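Local coordinates for MarR Like Protein, TVG0766549 (PDB 3LFK) that is of unknown function but, although once reported as a mechanosensitive channel, structurally resembles MarR-like winged helix-turn-helix regulators and may act in transcription, at residues A[9-14]-A[74-79]; A[19-24]-A[96-101]; A[39-44]-A[68-73]. All coordinates share one frame; numbering follows the deposited sequence.

Interaction 1: A[9-14]-A[74-79]; sequences ESKVLV and MDYGFA
The Tyr-76 ring carries the Lys-11 chain over one face: CE of Lys-11 stands above the ring centre, 3.5 Å from the centroid and 3° off the normal, a CH-pi contact. NZ of Lys-11 stays over the same face, 4.4 Å from the centroid, and adds a cation-pi interaction. Near the plane of that ring, at its edge, the carbonyl O of Glu-9 approaches CD1 of Tyr-76. The Phe-78 ring has CB of Tyr-76 over one face, toward the rim, while Lys-11 CB meets Phe-78 CZ obliquely at 3.7 Å. The Lys-11 chain touches both aromatic side chains, side by side with Tyr-76 and pointing the same way, and crossing Phe-78 at a slant. It is extended as far as CE; the bend at chi4 (-56°) sets NZ, which donates to a water at 2.8 Å that also makes a weak bond to OH of Tyr-76. The backbones are tied by Lys-11 N to Tyr-76 O, 2.9 Å and nearly straight at 165°. One residue earlier, Ser-10 OG accepts from Val-12 N at 3.0 Å, an ST turn. Gly-77, with positive phi, ends the helix in a Schellman motif, and CG2 of Val-12 packs 3.8 Å from its carbonyl O. The N-terminal arm therefore lies across the C-terminal end of helix 66-76, just ahead of the wing strand 79-84 of the winged helix fold. Tyr-76 OH is hydrogen-bonded to Glu-38 of helix 36-47, and Asp-75 takes the backbone N of Ala-8. Phe-78 touches Ile-24 on strand 23-24 and Val-99 on helix 94-116, while Val-12 leans on Glu-95 of that same helix.

Interaction 2: A[19-24]-A[96-101]; sequences FNKPVI and GEFVAQ
Pro-22 and Phe-98 meet tip to tip where the N-terminal arm packs against helix 94-116, the long helix that follows the wing of this winged helix-turn-helix protein. The main interaction is CH-pi. CG of Pro-22 sits over the centre of the Phe-98 ring, 3.4 Å from its centroid and 15° off the normal, a close fit of a proline corner on an aromatic face. The CB bond of Phe-98 points toward the arm, and CG is anti to the backbone N (chi1 178°).

Aliphatic contacts fill in around this pair. The Lys-21 chain crosses Phe-98 at about a right angle, its CD 3.4 Å from CE1 of the ring; the bend at chi2 sets CD near CE1, where CG of Lys-21 also lies, and the approach is oblique to the ring. Ile-24, on strand 23-24, reaches Phe-98 CD2 more loosely and packs chiefly on Val-99, a buried residue that also touches Leu-42 of helix 36-47 and Tyr-32. No hydrogen bond links the two segments.

Within the arm, Asn-20 OD1 bonds Thr-17 OG1, and its ND2 is shared between Lys-15 O and Lys-21 O, the latter at 3.0 Å with the donor 62° out of the carbonyl plane. On the apolar side, CG2 of Val-99 lies 3.8 Å from CG1 of Ile-24.

Interaction 3: A[39-44]-A[68-73]; sequences VSLLLF and SVLKNL
Leu-41 overlaps the face of helix 66-76 with its CD2 methyl, which settles among Val-69, Leu-70 and Leu-73. That methyl lies 3.8 Å from CG1 of Val-69 and 3.7 Å from CD1 of Leu-73. Between them it reaches the helix backbone, 3.6 Å from N of Leu-70, with CB of Leu-70 slightly farther off. The CB bond of Leu-41 points toward helix 66-76, with CG anti to the backbone N (chi1 -180°). From the facing helix Leu-73 comes obliquely across Leu-41. Its CD1 also touches CG of Leu-41 at 3.8 Å and extends to the next residue, 4.3 Å from CB of Leu-42. CB of Leu-41 completes the overlap, 4.0 Å from CG1 of Val-69.

The two segments cross at -78°, their axes 9.8 Å apart at closest approach, so the contact is concentrated on a few large aliphatic side chains. It joins the first helix of the winged helix domain to helix 66-76, which in the MarR-like fold corresponds to the recognition helix; a DNA-binding role here is inferred from that homology. All five touching residues are buried and no hydrogen bond crosses between the segments. Around them, Leu-41 also meets Ile-57 of helix 54-60, so three helices converge on this side chain. Leu-42 turns to Val-99 and Ala-100 of helix 94-116, and Val-69 and Leu-73 touch Glu-38 one turn earlier on helix 36-47.

In the fold
The three contacts run from the surface arm to the core of the winged helix fold. Interactions 1 and 2, centres about 11 Å apart, share the small sheet of strands 12-14 and 23-24: Leu-13 N to Val-23 O and Val-14 O to Val-23 N are probable hydrogen bonds of 3.0 Å each, with a classic beta bulge at Leu-13 and Val-14. Interaction 3 is nested in the loops closed by both. It shares helix 66-76 with interaction 1, where Phe-78 N reaches Leu-73 O at 2.9 Å, and meets interaction 2, centred about 16 Å away, where Val-99 CG1 packs 3.8 Å from Leu-42 CD2.

Interaction 1: A[9-14]-A[74-79]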
loop_
_atom_site.group_PDB
_atom_site.type_symbol
_atom_site.label_atom_id
_atom_site.label_comp_id
_atom_site.label_asym_id
_atom_site.label_seq_id
_atom_site.Cartn_x
_atom_site.Cartn_y
_atom_site.Cartn_z
ATOM N N GLU A 9 -14.417 2.885 -3.697
ATOM C CA GLU A 9 -14.361 2.114 -4.929
ATOM C C GLU A 9 -13.073 1.306 -5.070
ATOM O O GLU A 9 -12.004 1.744 -4.621
ATOM C CB GLU A 9 -14.511 3.069 -6.127
ATOM C CG GLU A 9 -14.557 2.368 -7.473
ATOM C CD GLU A 9 -14.830 3.317 -8.642
ATOM O OE1 GLU A 9 -14.035 4.265 -8.859
ATOM O OE2 GLU A 9 -15.842 3.105 -9.351
ATOM N N SER A 10 -13.161 0.117 -5.661
ATOM C CA SER A 10 -11.977 -0.698 -5.891
ATOM C C SER A 10 -11.029 0.003 -6.847
ATOM O O SER A 10 -11.479 0.691 -7.768
ATOM C CB SER A 10 -12.359 -2.032 -6.521
ATOM O OG SER A 10 -11.232 -2.763 -6.897
ATOM N N LYS A 11 -9.725 -0.139 -6.622
ATOM C CA LYS A 11 -8.752 0.429 -7.547
ATOM C C LYS A 11 -8.154 -0.689 -8.376
ATOM O O LYS A 11 -7.255 -0.458 -9.195
ATOM C CB LYS A 11 -7.617 1.150 -6.814
ATOM C CG LYS A 11 -8.076 2.363 -6.030
ATOM C CD LYS A 11 -6.855 3.158 -5.546
ATOM C CE LYS A 11 -7.321 4.353 -4.718
ATOM N NZ LYS A 11 -8.275 5.233 -5.484
ATOM N N VAL A 12 -8.637 -1.917 -8.180
ATOM C CA VAL A 12 -8.093 -3.022 -8.940
ATOM C C VAL A 12 -9.013 -3.310 -10.144
ATOM O O VAL A 12 -10.128 -3.828 -9.991
ATOM C CB VAL A 12 -7.947 -4.284 -8.073
ATOM C CG1 VAL A 12 -7.449 -5.441 -8.927
ATOM C CG2 VAL A 12 -6.954 -4.023 -6.938
ATOM N N LEU A 13 -8.539 -2.950 -11.332
ATOM C CA LEU A 13 -9.292 -3.136 -12.575
ATOM C C LEU A 13 -9.111 -4.548 -13.087
ATOM O O LEU A 13 -10.079 -5.207 -13.485
ATOM C CB LEU A 13 -8.807 -2.146 -13.628
ATOM C CG LEU A 13 -9.325 -0.721 -13.425
ATOM C CD1 LEU A 13 -8.580 0.250 -14.338
ATOM C CD2 LEU A 13 -10.825 -0.690 -13.697
ATOM N N VAL A 14 -7.869 -4.994 -13.081
ATOM C CA VAL A 14 -7.522 -6.344 -13.499
ATOM C C VAL A 14 -6.444 -6.856 -12.557
ATOM O O VAL A 14 -5.384 -6.242 -12.411
ATOM C CB VAL A 14 -6.948 -6.387 -14.937
ATOM C CG1 VAL A 14 -6.747 -7.843 -15.361
ATOM C CG2 VAL A 14 -7.879 -5.678 -15.903
ATOM N N MET A 74 -8.444 -1.787 2.149
ATOM C CA MET A 74 -9.175 -3.026 1.866
ATOM C C MET A 74 -10.212 -2.802 0.763
ATOM O O MET A 74 -10.333 -3.644 -0.146
ATOM C CB MET A 74 -9.823 -3.541 3.147
ATOM C CG MET A 74 -8.767 -3.934 4.146
ATOM S SD MET A 74 -9.544 -4.402 5.774
ATOM C CE MET A 74 -10.477 -3.209 6.107
ATOM N N ASP A 75 -10.943 -1.698 0.847
ATOM C CA ASP A 75 -11.949 -1.372 -0.158
ATOM C C ASP A 75 -11.265 -1.197 -1.533
ATOM O O ASP A 75 -11.822 -1.564 -2.549
ATOM C CB ASP A 75 -12.664 -0.074 0.183
ATOM C CG ASP A 75 -13.566 -0.186 1.396
ATOM O OD1 ASP A 75 -13.792 -1.306 1.910
ATOM O OD2 ASP A 75 -14.038 0.881 1.839
ATOM N N TYR A 76 -10.043 -0.655 -1.555
ATOM C CA TYR A 76 -9.345 -0.467 -2.838
ATOM C C TYR A 76 -8.880 -1.775 -3.457
ATOM O O TYR A 76 -8.540 -1.822 -4.638
ATOM C CB TYR A 76 -8.067 0.387 -2.666
ATOM C CG TYR A 76 -8.264 1.779 -2.152
ATOM C CD1 TYR A 76 -9.428 2.483 -2.359
ATOM C CD2 TYR A 76 -7.222 2.414 -1.463
ATOM C CE1 TYR A 76 -9.580 3.782 -1.905
ATOM C CE2 TYR A 76 -7.347 3.708 -1.008
ATOM C CZ TYR A 76 -8.519 4.400 -1.222
ATOM O OH TYR A 76 -8.649 5.691 -0.776
ATOM N N GLY A 77 -8.808 -2.828 -2.651
ATOM C CA GLY A 77 -8.346 -4.117 -3.115
ATOM C C GLY A 77 -6.863 -4.359 -2.852
ATOM O O GLY A 77 -6.259 -5.275 -3.402
ATOM N N PHE A 78 -6.284 -3.558 -1.957
ATOM C CA PHE A 78 -4.844 -3.666 -1.670
ATOM C C PHE A 78 -4.459 -4.454 -0.430
ATOM O O PHE A 78 -3.282 -4.827 -0.256
ATOM C CB PHE A 78 -4.207 -2.271 -1.548
ATOM C CG PHE A 78 -4.300 -1.417 -2.798
ATOM C CD1 PHE A 78 -4.520 -1.986 -4.060
ATOM C CD2 PHE A 78 -4.155 -0.030 -2.711
ATOM C CE1 PHE A 78 -4.591 -1.163 -5.201
ATOM C CE2 PHE A 78 -4.224 0.790 -3.834
ATOM C CZ PHE A 78 -4.445 0.220 -5.102
ATOM N N ALA A 79 -5.435 -4.728 0.427
ATOM C CA ALA A 79 -5.155 -5.471 1.638
ATOM C C ALA A 79 -6.387 -6.236 2.062
ATOM O O ALA A 79 -7.517 -5.953 1.630
ATOM C CB ALA A 79 -4.758 -4.480 2.745
HETATM O O HOH W 1 -9.072 7.237 -3.681
#

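Interaction 2: A[19-24]-A[96-101]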
loop_
_atom_site.group_PDB
_atom_site.type_symbol
_atom_site.label_atom_id
_atom_site.label_comp_id
_atom_site.label_asym_id
_atom_site.label_seq_id
_atom_site.Cartn_x
_atom_site.Cartn_y
_atom_site.Cartn_z
ATOM N N PHE A 19 0.009 -13.973 -17.382
ATOM C CA PHE A 19 0.051 -13.331 -18.695
ATOM C C PHE A 19 -0.321 -11.843 -18.716
ATOM O O PHE A 19 -0.568 -11.267 -19.781
ATOM C CB PHE A 19 -0.814 -14.119 -19.691
ATOM C CG PHE A 19 -1.990 -14.817 -19.061
ATOM C CD1 PHE A 19 -3.110 -14.096 -18.657
ATOM C CD2 PHE A 19 -1.964 -16.196 -18.848
ATOM C CE1 PHE A 19 -4.190 -14.740 -18.047
ATOM C CE2 PHE A 19 -3.040 -16.847 -18.238
ATOM C CZ PHE A 19 -4.154 -16.116 -17.836
ATOM N N ASN A 20 -0.361 -11.217 -17.544
ATOM C CA ASN A 20 -0.669 -9.794 -17.472
ATOM C C ASN A 20 -0.329 -9.169 -16.130
ATOM O O ASN A 20 -0.532 -9.769 -15.075
ATOM C CB ASN A 20 -2.149 -9.518 -17.789
ATOM C CG ASN A 20 -3.090 -9.928 -16.666
ATOM O OD1 ASN A 20 -3.559 -11.066 -16.622
ATOM N ND2 ASN A 20 -3.374 -8.999 -15.754
ATOM N N LYS A 21 0.201 -7.953 -16.197
ATOM C CA LYS A 21 0.552 -7.163 -15.022
ATOM C C LYS A 21 -0.787 -6.616 -14.501
ATOM O O LYS A 21 -1.753 -6.521 -15.266
ATOM C CB LYS A 21 1.457 -6.010 -15.465
ATOM C CG LYS A 21 2.207 -5.320 -14.353
ATOM C CD LYS A 21 3.222 -6.253 -13.709
ATOM C CE LYS A 21 4.277 -6.705 -14.705
ATOM N NZ LYS A 21 5.251 -7.643 -14.081
ATOM N N PRO A 22 -0.888 -6.272 -13.207
ATOM C CA PRO A 22 -2.188 -5.752 -12.767
ATOM C C PRO A 22 -2.467 -4.379 -13.364
ATOM O O PRO A 22 -1.546 -3.658 -13.711
ATOM C CB PRO A 22 -2.044 -5.685 -11.240
ATOM C CG PRO A 22 -0.588 -5.515 -11.043
ATOM C CD PRO A 22 0.022 -6.442 -12.063
ATOM N N VAL A 23 -3.738 -4.047 -13.529
ATOM C CA VAL A 23 -4.095 -2.731 -14.026
ATOM C C VAL A 23 -4.786 -2.094 -12.836
ATOM O O VAL A 23 -5.757 -2.642 -12.306
ATOM C CB VAL A 23 -5.047 -2.807 -15.218
ATOM C CG1 VAL A 23 -5.417 -1.395 -15.672
ATOM C CG2 VAL A 23 -4.369 -3.552 -16.345
ATOM N N ILE A 24 -4.253 -0.944 -12.428
ATOM C CA ILE A 24 -4.725 -0.199 -11.261
ATOM C C ILE A 24 -5.344 1.123 -11.727
ATOM O O ILE A 24 -4.804 1.775 -12.630
ATOM C CB ILE A 24 -3.522 0.116 -10.344
ATOM C CG1 ILE A 24 -2.708 -1.164 -10.062
ATOM C CG2 ILE A 24 -4.028 0.757 -9.012
ATOM C CD1 ILE A 24 -3.501 -2.255 -9.329
ATOM N N GLY A 96 -1.832 -5.040 -3.866
ATOM C CA GLY A 96 -1.311 -4.092 -2.898
ATOM C C GLY A 96 0.215 -4.154 -2.880
ATOM O O GLY A 96 0.867 -3.116 -2.745
ATOM N N GLU A 97 0.780 -5.351 -3.005
ATOM C CA GLU A 97 2.238 -5.504 -3.041
ATOM C C GLU A 97 2.769 -4.795 -4.282
ATOM O O GLU A 97 3.765 -4.064 -4.220
ATOM C CB GLU A 97 2.612 -6.991 -3.070
ATOM C CG GLU A 97 2.091 -7.715 -1.837
ATOM C CD GLU A 97 3.086 -8.652 -1.221
ATOM O OE1 GLU A 97 3.611 -9.522 -1.952
ATOM O OE2 GLU A 97 3.332 -8.524 -0.001
ATOM N N PHE A 98 2.087 -4.989 -5.407
ATOM C CA PHE A 98 2.480 -4.352 -6.663
ATOM C C PHE A 98 2.536 -2.820 -6.535
ATOM O O PHE A 98 3.511 -2.168 -6.925
ATOM C CB PHE A 98 1.479 -4.730 -7.774
ATOM C CG PHE A 98 1.773 -4.090 -9.103
ATOM C CD1 PHE A 98 2.726 -4.639 -9.952
ATOM C CD2 PHE A 98 1.132 -2.918 -9.482
ATOM C CE1 PHE A 98 3.026 -4.014 -11.163
ATOM C CE2 PHE A 98 1.428 -2.289 -10.685
ATOM C CZ PHE A 98 2.378 -2.840 -11.526
ATOM N N VAL A 99 1.465 -2.245 -5.991
ATOM C CA VAL A 99 1.377 -0.805 -5.868
ATOM C C VAL A 99 2.398 -0.291 -4.864
ATOM O O VAL A 99 3.034 0.735 -5.098
ATOM C CB VAL A 99 -0.070 -0.420 -5.468
ATOM C CG1 VAL A 99 -0.141 1.023 -5.052
ATOM C CG2 VAL A 99 -0.998 -0.672 -6.669
ATOM N N ALA A 100 2.547 -1.003 -3.752
ATOM C CA ALA A 100 3.491 -0.598 -2.705
ATOM C C ALA A 100 4.904 -0.608 -3.272
ATOM O O ALA A 100 5.671 0.318 -3.027
ATOM C CB ALA A 100 3.391 -1.559 -1.505
ATOM N N GLN A 101 5.234 -1.639 -4.036
ATOM C CA GLN A 101 6.579 -1.723 -4.618
ATOM C C GLN A 101 6.810 -0.622 -5.668
ATOM O O GLN A 101 7.896 -0.030 -5.729
ATOM C CB GLN A 101 6.796 -3.098 -5.240
ATOM C CG GLN A 101 8.291 -3.440 -5.490
ATOM C CD GLN A 101 9.137 -3.437 -4.216
ATOM O OE1 GLN A 101 8.634 -3.220 -3.111
ATOM N NE2 GLN A 101 10.436 -3.682 -4.370
#

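Interaction 3: A[39-44]-A[68-73]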
loop_
_atom_site.group_PDB
_atom_site.type_symbol
_atom_site.label_atom_id
_atom_site.label_comp_id
_atom_site.label_asym_id
_atom_site.label_seq_id
_atom_site.Cartn_x
_atom_site.Cartn_y
_atom_site.Cartn_z
ATOM N N VAL A 39 -1.002 5.947 1.783
ATOM C CA VAL A 39 0.278 5.556 1.229
ATOM C C VAL A 39 1.195 5.158 2.383
ATOM O O VAL A 39 1.847 4.123 2.336
ATOM C CB VAL A 39 0.906 6.716 0.440
ATOM C CG1 VAL A 39 2.296 6.314 -0.053
ATOM C CG2 VAL A 39 0.047 7.061 -0.781
ATOM N N SER A 40 1.240 5.981 3.425
ATOM C CA SER A 40 2.065 5.643 4.590
ATOM C C SER A 40 1.721 4.257 5.155
ATOM O O SER A 40 2.610 3.434 5.438
ATOM C CB SER A 40 1.854 6.706 5.675
ATOM O OG SER A 40 2.385 7.939 5.233
ATOM N N LEU A 41 0.427 3.969 5.316
ATOM C CA LEU A 41 0.048 2.678 5.846
ATOM C C LEU A 41 0.409 1.525 4.894
ATOM O O LEU A 41 0.852 0.481 5.320
ATOM C CB LEU A 41 -1.452 2.638 6.154
ATOM C CG LEU A 41 -1.874 1.280 6.727
ATOM C CD1 LEU A 41 -1.121 0.946 8.032
ATOM C CD2 LEU A 41 -3.375 1.305 6.988
ATOM N N LEU A 42 0.175 1.717 3.599
ATOM C CA LEU A 42 0.505 0.683 2.626
ATOM C C LEU A 42 2.001 0.338 2.678
ATOM O O LEU A 42 2.380 -0.832 2.625
ATOM C CB LEU A 42 0.107 1.167 1.216
ATOM C CG LEU A 42 0.301 0.157 0.085
ATOM C CD1 LEU A 42 -0.726 -0.935 0.210
ATOM C CD2 LEU A 42 0.154 0.865 -1.268
ATOM N N LEU A 43 2.842 1.367 2.758
ATOM C CA LEU A 43 4.285 1.144 2.809
ATOM C C LEU A 43 4.680 0.524 4.152
ATOM O O LEU A 43 5.626 -0.262 4.221
ATOM C CB LEU A 43 5.047 2.466 2.580
ATOM C CG LEU A 43 4.832 3.081 1.196
ATOM C CD1 LEU A 43 5.710 4.320 1.035
ATOM C CD2 LEU A 43 5.139 2.072 0.126
ATOM N N PHE A 44 3.958 0.864 5.209
ATOM C CA PHE A 44 4.254 0.273 6.513
ATOM C C PHE A 44 4.000 -1.236 6.392
ATOM O O PHE A 44 4.799 -2.058 6.828
ATOM C CB PHE A 44 3.351 0.897 7.579
ATOM C CG PHE A 44 3.446 0.235 8.928
ATOM C CD1 PHE A 44 4.402 0.641 9.856
ATOM C CD2 PHE A 44 2.575 -0.797 9.269
ATOM C CE1 PHE A 44 4.482 0.018 11.104
ATOM C CE2 PHE A 44 2.644 -1.422 10.512
ATOM C CZ PHE A 44 3.603 -1.013 11.430
ATOM N N SER A 68 -9.604 3.124 10.064
ATOM C CA SER A 68 -10.297 3.771 8.954
ATOM C C SER A 68 -9.396 3.776 7.723
ATOM O O SER A 68 -9.858 3.542 6.595
ATOM C CB SER A 68 -10.653 5.220 9.306
ATOM O OG SER A 68 -11.257 5.877 8.202
ATOM N N VAL A 69 -8.116 4.065 7.934
ATOM C CA VAL A 69 -7.174 4.088 6.813
ATOM C C VAL A 69 -7.075 2.675 6.205
ATOM O O VAL A 69 -7.112 2.500 4.972
ATOM C CB VAL A 69 -5.767 4.550 7.269
ATOM C CG1 VAL A 69 -4.843 4.665 6.055
ATOM C CG2 VAL A 69 -5.848 5.918 7.943
ATOM N N LEU A 70 -6.963 1.675 7.067
ATOM C CA LEU A 70 -6.871 0.281 6.615
ATOM C C LEU A 70 -8.129 -0.122 5.836
ATOM O O LEU A 70 -8.011 -0.792 4.810
ATOM C CB LEU A 70 -6.688 -0.654 7.818
ATOM C CG LEU A 70 -6.619 -2.156 7.491
ATOM C CD1 LEU A 70 -5.495 -2.465 6.492
ATOM C CD2 LEU A 70 -6.402 -2.938 8.800
ATOM N N LYS A 71 -9.315 0.261 6.319
ATOM C CA LYS A 71 -10.541 -0.097 5.611
ATOM C C LYS A 71 -10.530 0.464 4.203
ATOM O O LYS A 71 -11.030 -0.168 3.296
ATOM C CB LYS A 71 -11.787 0.373 6.352
ATOM C CG LYS A 71 -12.091 -0.512 7.553
ATOM C CD LYS A 71 -13.350 -0.024 8.277
ATOM C CE LYS A 71 -13.193 -0.119 9.774
ATOM N NZ LYS A 71 -14.389 0.420 10.480
ATOM N N ASN A 72 -9.974 1.659 4.019
ATOM C CA ASN A 72 -9.878 2.183 2.651
ATOM C C ASN A 72 -8.957 1.291 1.801
ATOM O O ASN A 72 -9.275 0.976 0.655
ATOM C CB ASN A 72 -9.365 3.634 2.662
ATOM C CG ASN A 72 -10.466 4.610 2.975
ATOM O OD1 ASN A 72 -11.519 4.576 2.340
ATOM N ND2 ASN A 72 -10.243 5.484 3.942
ATOM N N LEU A 73 -7.812 0.877 2.346
ATOM C CA LEU A 73 -6.910 0.010 1.588
ATOM C C LEU A 73 -7.586 -1.299 1.249
ATOM O O LEU A 73 -7.321 -1.863 0.186
ATOM C CB LEU A 73 -5.614 -0.265 2.356
ATOM C CG LEU A 73 -4.773 0.980 2.627
ATOM C CD1 LEU A 73 -3.524 0.528 3.355
ATOM C CD2 LEU A 73 -4.392 1.700 1.347
#